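Local structure of molybdopterin-guanine dinucleotide biosynthesis protein B (MobB) (Archaeoglobus fulgidus, 2F1R) at residues 121-135 against 141-155. The protein probably binds GTP and takes part in making the guanine dinucleotide form of the molybdenum cofactor. Sequence-based numbering, arbitrary orientation.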
# COMPACT_ATOMS: atom_id res chain seq x y z
N VAL A 121 -6.43 30.07 -13.37
CA VAL A 121 -5.38 29.32 -14.12
C VAL A 121 -3.98 29.80 -13.76
O VAL A 121 -3.04 28.99 -13.67
CB VAL A 121 -5.56 29.39 -15.69
CG1 VAL A 121 -4.35 28.67 -16.43
CG2 VAL A 121 -6.89 28.76 -16.11
N GLU A 122 -3.87 31.10 -13.46
CA GLU A 122 -2.57 31.75 -13.21
C GLU A 122 -1.84 31.20 -12.00
O GLU A 122 -0.66 31.39 -11.86
CB GLU A 122 -2.73 33.28 -13.09
CG GLU A 122 -3.01 33.98 -14.44
CD GLU A 122 -1.91 33.71 -15.48
OE1 GLU A 122 -0.73 34.06 -15.22
OE2 GLU A 122 -2.23 33.10 -16.54
N HIS A 123 -2.55 30.51 -11.13
CA HIS A 123 -2.01 30.00 -9.86
C HIS A 123 -1.48 28.59 -9.98
O HIS A 123 -1.03 28.04 -8.98
CB HIS A 123 -3.11 30.00 -8.80
CG HIS A 123 -3.42 31.37 -8.32
ND1 HIS A 123 -2.56 32.07 -7.49
CD2 HIS A 123 -4.45 32.20 -8.60
CE1 HIS A 123 -3.07 33.27 -7.28
NE2 HIS A 123 -4.20 33.39 -7.96
N PHE A 124 -1.56 28.02 -11.19
CA PHE A 124 -1.12 26.66 -11.45
C PHE A 124 -0.08 26.54 -12.55
O PHE A 124 -0.03 25.54 -13.23
CB PHE A 124 -2.35 25.75 -11.70
CG PHE A 124 -3.34 25.77 -10.55
CD1 PHE A 124 -3.13 24.98 -9.42
CD2 PHE A 124 -4.42 26.67 -10.56
CE1 PHE A 124 -4.02 25.05 -8.33
CE2 PHE A 124 -5.31 26.74 -9.46
CZ PHE A 124 -5.10 25.92 -8.35
N ARG A 125 0.80 27.54 -12.66
CA ARG A 125 1.87 27.58 -13.64
C ARG A 125 3.21 26.96 -13.20
O ARG A 125 4.24 27.27 -13.78
CB ARG A 125 2.13 29.04 -14.09
CG ARG A 125 0.92 29.72 -14.70
CD ARG A 125 1.21 31.10 -15.39
NE ARG A 125 0.04 31.34 -16.26
CZ ARG A 125 -0.09 30.91 -17.53
NH1 ARG A 125 0.91 30.28 -18.15
NH2 ARG A 125 -1.22 31.14 -18.21
N GLN A 126 3.21 26.10 -12.18
CA GLN A 126 4.47 25.50 -11.68
C GLN A 126 5.06 24.42 -12.60
O GLN A 126 6.25 24.10 -12.53
CB GLN A 126 4.25 24.92 -10.28
CG GLN A 126 3.72 25.97 -9.23
CD GLN A 126 2.21 25.99 -9.13
OE1 GLN A 126 1.50 25.43 -9.96
NE2 GLN A 126 1.70 26.69 -8.11
N GLY A 127 4.22 23.83 -13.44
CA GLY A 127 4.69 22.94 -14.52
C GLY A 127 3.99 23.27 -15.81
O GLY A 127 3.22 24.23 -15.87
N ARG A 128 4.22 22.46 -16.83
CA ARG A 128 3.58 22.67 -18.13
C ARG A 128 2.08 22.39 -18.14
O ARG A 128 1.64 21.29 -17.76
CB ARG A 128 4.27 21.83 -19.21
CG ARG A 128 3.98 22.33 -20.60
CD ARG A 128 4.97 21.75 -21.63
NE ARG A 128 4.26 20.82 -22.48
CZ ARG A 128 4.59 19.54 -22.65
NH1 ARG A 128 5.65 19.02 -22.03
NH2 ARG A 128 3.84 18.79 -23.48
N ILE A 129 1.31 23.41 -18.56
CA ILE A 129 -0.15 23.28 -18.64
C ILE A 129 -0.47 22.65 -19.99
O ILE A 129 -0.21 23.21 -21.06
CB ILE A 129 -0.92 24.63 -18.39
CG1 ILE A 129 -0.68 25.12 -16.95
CG2 ILE A 129 -2.43 24.48 -18.71
CD1 ILE A 129 -1.01 26.61 -16.74
N LEU A 130 -1.09 21.48 -19.91
CA LEU A 130 -1.38 20.71 -21.09
C LEU A 130 -2.76 21.06 -21.55
O LEU A 130 -3.04 21.05 -22.79
CB LEU A 130 -1.32 19.21 -20.76
CG LEU A 130 0.04 18.63 -20.36
CD1 LEU A 130 -0.03 17.17 -20.22
CD2 LEU A 130 1.13 19.05 -21.35
N ALA A 131 -3.65 21.32 -20.57
CA ALA A 131 -5.02 21.72 -20.90
C ALA A 131 -5.72 22.28 -19.70
O ALA A 131 -5.31 22.03 -18.55
CB ALA A 131 -5.81 20.52 -21.45
N VAL A 132 -6.79 23.04 -19.95
CA VAL A 132 -7.54 23.64 -18.89
C VAL A 132 -8.93 23.10 -19.00
O VAL A 132 -9.49 23.04 -20.12
CB VAL A 132 -7.51 25.20 -18.95
CG1 VAL A 132 -8.49 25.81 -17.90
CG2 VAL A 132 -6.03 25.78 -18.75
N VAL A 133 -9.50 22.68 -17.87
CA VAL A 133 -10.91 22.25 -17.80
C VAL A 133 -11.74 23.33 -17.08
O VAL A 133 -11.52 23.64 -15.92
CB VAL A 133 -11.05 20.89 -17.17
CG1 VAL A 133 -12.51 20.48 -17.08
CG2 VAL A 133 -10.26 19.87 -17.98
N CYS A 134 -12.69 23.92 -17.80
CA CYS A 134 -13.44 25.06 -17.31
C CYS A 134 -14.72 25.18 -18.14
O CYS A 134 -14.70 25.07 -19.38
CB CYS A 134 -12.60 26.32 -17.44
SG CYS A 134 -13.38 27.76 -16.68
N ASP A 135 -15.85 25.36 -17.49
CA ASP A 135 -17.13 25.56 -18.23
C ASP A 135 -17.20 26.82 -19.11
O ASP A 135 -17.90 26.86 -20.12
CB ASP A 135 -18.32 25.46 -17.27
CG ASP A 135 -18.67 24.00 -16.96
OD1 ASP A 135 -18.47 23.12 -17.83
OD2 ASP A 135 -19.17 23.73 -15.86
N HIS A 141 -4.70 28.25 -24.01
CA HIS A 141 -4.53 26.83 -23.67
C HIS A 141 -5.56 25.96 -24.34
O HIS A 141 -6.69 26.40 -24.59
CB HIS A 141 -4.70 26.60 -22.15
CG HIS A 141 -3.76 27.39 -21.31
ND1 HIS A 141 -2.44 27.03 -21.15
CD2 HIS A 141 -3.94 28.52 -20.61
CE1 HIS A 141 -1.85 27.91 -20.36
NE2 HIS A 141 -2.74 28.83 -20.02
N LYS A 142 -5.18 24.70 -24.57
CA LYS A 142 -6.14 23.66 -24.94
C LYS A 142 -7.27 23.64 -23.88
O LYS A 142 -7.00 23.65 -22.68
CB LYS A 142 -5.43 22.32 -25.02
CG LYS A 142 -6.25 21.21 -25.57
CD LYS A 142 -5.94 20.97 -27.04
CE LYS A 142 -7.15 20.29 -27.74
NZ LYS A 142 -7.03 18.82 -27.78
N TRP A 143 -8.52 23.60 -24.32
CA TRP A 143 -9.63 23.86 -23.41
C TRP A 143 -10.72 22.83 -23.59
O TRP A 143 -11.09 22.51 -24.70
CB TRP A 143 -10.18 25.29 -23.59
CG TRP A 143 -11.55 25.48 -22.96
CD1 TRP A 143 -11.86 25.40 -21.60
CD2 TRP A 143 -12.79 25.77 -23.63
NE1 TRP A 143 -13.20 25.59 -21.42
CE2 TRP A 143 -13.80 25.83 -22.63
CE3 TRP A 143 -13.15 25.96 -24.97
CZ2 TRP A 143 -15.15 26.08 -22.94
CZ3 TRP A 143 -14.49 26.21 -25.28
CH2 TRP A 143 -15.48 26.27 -24.24
N PHE A 144 -11.22 22.30 -22.48
CA PHE A 144 -12.39 21.42 -22.44
C PHE A 144 -13.33 21.95 -21.37
O PHE A 144 -12.91 22.60 -20.41
CB PHE A 144 -11.96 19.98 -22.04
CG PHE A 144 -10.96 19.35 -22.97
CD1 PHE A 144 -11.36 18.77 -24.19
CD2 PHE A 144 -9.62 19.38 -22.67
CE1 PHE A 144 -10.43 18.23 -25.08
CE2 PHE A 144 -8.69 18.84 -23.54
CZ PHE A 144 -9.10 18.27 -24.76
N ARG A 145 -14.60 21.67 -21.54
CA ARG A 145 -15.58 21.87 -20.47
C ARG A 145 -15.56 20.70 -19.49
O ARG A 145 -15.14 19.63 -19.84
CB ARG A 145 -16.98 22.02 -21.08
CG ARG A 145 -17.13 23.20 -22.02
CD ARG A 145 -18.41 23.14 -22.83
NE ARG A 145 -19.60 23.04 -21.99
CZ ARG A 145 -20.81 23.43 -22.37
NH1 ARG A 145 -20.99 23.98 -23.59
NH2 ARG A 145 -21.85 23.29 -21.54
N ARG A 146 -16.04 20.91 -18.26
CA ARG A 146 -16.08 19.89 -17.17
C ARG A 146 -16.67 18.54 -17.60
O ARG A 146 -16.20 17.48 -17.20
CB ARG A 146 -16.89 20.43 -15.96
CG ARG A 146 -16.14 20.77 -14.63
CD ARG A 146 -14.92 21.81 -14.64
NE ARG A 146 -15.22 23.22 -14.96
CZ ARG A 146 -15.72 24.15 -14.13
NH1 ARG A 146 -16.00 23.88 -12.86
NH2 ARG A 146 -15.94 25.39 -14.60
N ASP A 147 -17.68 18.59 -18.47
CA ASP A 147 -18.48 17.46 -18.92
C ASP A 147 -17.86 16.59 -20.01
O ASP A 147 -18.39 15.54 -20.36
CB ASP A 147 -19.83 18.02 -19.44
CG ASP A 147 -19.75 19.51 -19.94
OD1 ASP A 147 -19.43 20.44 -19.12
OD2 ASP A 147 -20.06 19.78 -21.15
N GLU A 148 -16.75 17.03 -20.59
CA GLU A 148 -16.27 16.41 -21.82
C GLU A 148 -15.27 15.27 -21.48
O GLU A 148 -14.15 15.21 -22.01
CB GLU A 148 -15.64 17.47 -22.72
CG GLU A 148 -16.60 18.47 -23.39
CD GLU A 148 -15.87 19.37 -24.37
OE1 GLU A 148 -15.17 20.30 -23.93
OE2 GLU A 148 -15.97 19.17 -25.59
N VAL A 149 -15.70 14.37 -20.61
CA VAL A 149 -14.78 13.42 -19.98
C VAL A 149 -14.15 12.49 -20.97
O VAL A 149 -12.96 12.19 -20.84
CB VAL A 149 -15.45 12.65 -18.80
CG1 VAL A 149 -16.14 13.62 -17.83
CG2 VAL A 149 -16.42 11.57 -19.29
N GLU A 150 -14.93 12.06 -21.97
CA GLU A 150 -14.38 11.23 -23.05
C GLU A 150 -13.31 11.96 -23.87
O GLU A 150 -12.30 11.33 -24.31
CB GLU A 150 -15.49 10.69 -23.97
CG GLU A 150 -16.39 9.62 -23.33
CD GLU A 150 -17.72 10.16 -22.77
OE1 GLU A 150 -18.59 9.33 -22.38
OE2 GLU A 150 -17.92 11.40 -22.72
N ARG A 151 -13.51 13.26 -24.08
CA ARG A 151 -12.57 14.07 -24.87
C ARG A 151 -11.30 14.29 -24.06
O ARG A 151 -10.20 14.31 -24.62
CB ARG A 151 -13.18 15.43 -25.28
CG ARG A 151 -14.17 15.44 -26.48
CD ARG A 151 -14.45 16.90 -26.99
NE ARG A 151 -13.22 17.58 -27.47
CZ ARG A 151 -13.04 18.91 -27.56
NH1 ARG A 151 -14.02 19.74 -27.21
NH2 ARG A 151 -11.88 19.41 -28.01
N ILE A 152 -11.45 14.47 -22.75
CA ILE A 152 -10.28 14.71 -21.89
C ILE A 152 -9.47 13.43 -21.70
O ILE A 152 -8.23 13.45 -21.75
CB ILE A 152 -10.67 15.37 -20.54
CG1 ILE A 152 -11.44 16.68 -20.77
CG2 ILE A 152 -9.39 15.64 -19.67
CD1 ILE A 152 -12.40 17.09 -19.58
N ALA A 153 -10.18 12.32 -21.51
CA ALA A 153 -9.58 11.00 -21.44
C ALA A 153 -8.80 10.69 -22.72
O ALA A 153 -7.61 10.29 -22.67
CB ALA A 153 -10.66 9.95 -21.17
N GLU A 154 -9.42 10.93 -23.89
CA GLU A 154 -8.77 10.70 -25.17
C GLU A 154 -7.54 11.55 -25.35
O GLU A 154 -6.51 11.12 -25.94
CB GLU A 154 -9.75 10.92 -26.35
CG GLU A 154 -9.15 10.63 -27.78
CD GLU A 154 -8.37 9.27 -27.89
OE1 GLU A 154 -8.96 8.19 -27.61
OE2 GLU A 154 -7.16 9.31 -28.25
N PHE A 155 -7.62 12.78 -24.82
CA PHE A 155 -6.50 13.71 -24.89
C PHE A 155 -5.36 13.09 -24.13
O PHE A 155 -4.22 13.18 -24.54
CB PHE A 155 -6.89 15.08 -24.29
CG PHE A 155 -5.76 16.07 -24.19
CD1 PHE A 155 -5.13 16.57 -25.34
CD2 PHE A 155 -5.34 16.52 -22.95
CE1 PHE A 155 -4.08 17.50 -25.24
CE2 PHE A 155 -4.31 17.46 -22.84
CZ PHE A 155 -3.68 17.96 -23.97
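V121 and R125 meet H141 at the start of the contact. CG1 of V121 packs against the imidazole. R125 NH2 comes in at the ring edge and makes a weak hydrogen bond to H141 NE2, 3.3 Å long. The same NH2 is held by E122 OE2 in a salt bridge, which steadies the extended arginine. I129 CG2 and V132 CG2 also touch this histidine, the former 3.5 Å from H141 ND1.

L130 and A131 pack against the ring of F155 on helix 149-160. A131 CB touches F155 CE2 at 3.7 Å and the edge of the F144 ring.

V132 and V133 pair in parallel with W143 and F144 of 143-144, the edge strand of the main sheet within this chain. V132 N binds K142 O, and F144 N binds V132 O. Beyond the paired residues, C134 N binds F144 O at 2.9 Å. V133 turns to the same sheet face as F144. Its CG2 meets I152 CD1 tip to tip, and its CG1 packs on R146 CA and CD.

C134 O accepts the indole NE1 of W143 at 2.6 Å, the donor tilted 21° from the carbonyl plane. With CG anti to the backbone N (chi1 165°), the indole reaches toward C134, whose O lies near the ring plane at its edge. A phenylalanine here would probably leave C134 O without this donor and the ring freer to shift.

D135 OD2 sits over one face of the R146 guanidinium, 3.8 Å from NH2, so this long salt bridge rests on charge alone. D135 OD1 takes a weak bond from R146 N and lies 3.1 Å from D147 OD1.

The chemistry thus changes along this parallel strand pair of a P-loop NTPase-type sheet. Backbone bonds and apolar packing join its middle, while the two acids near R145 and R146 probably rely on those arginines to offset their repulsion.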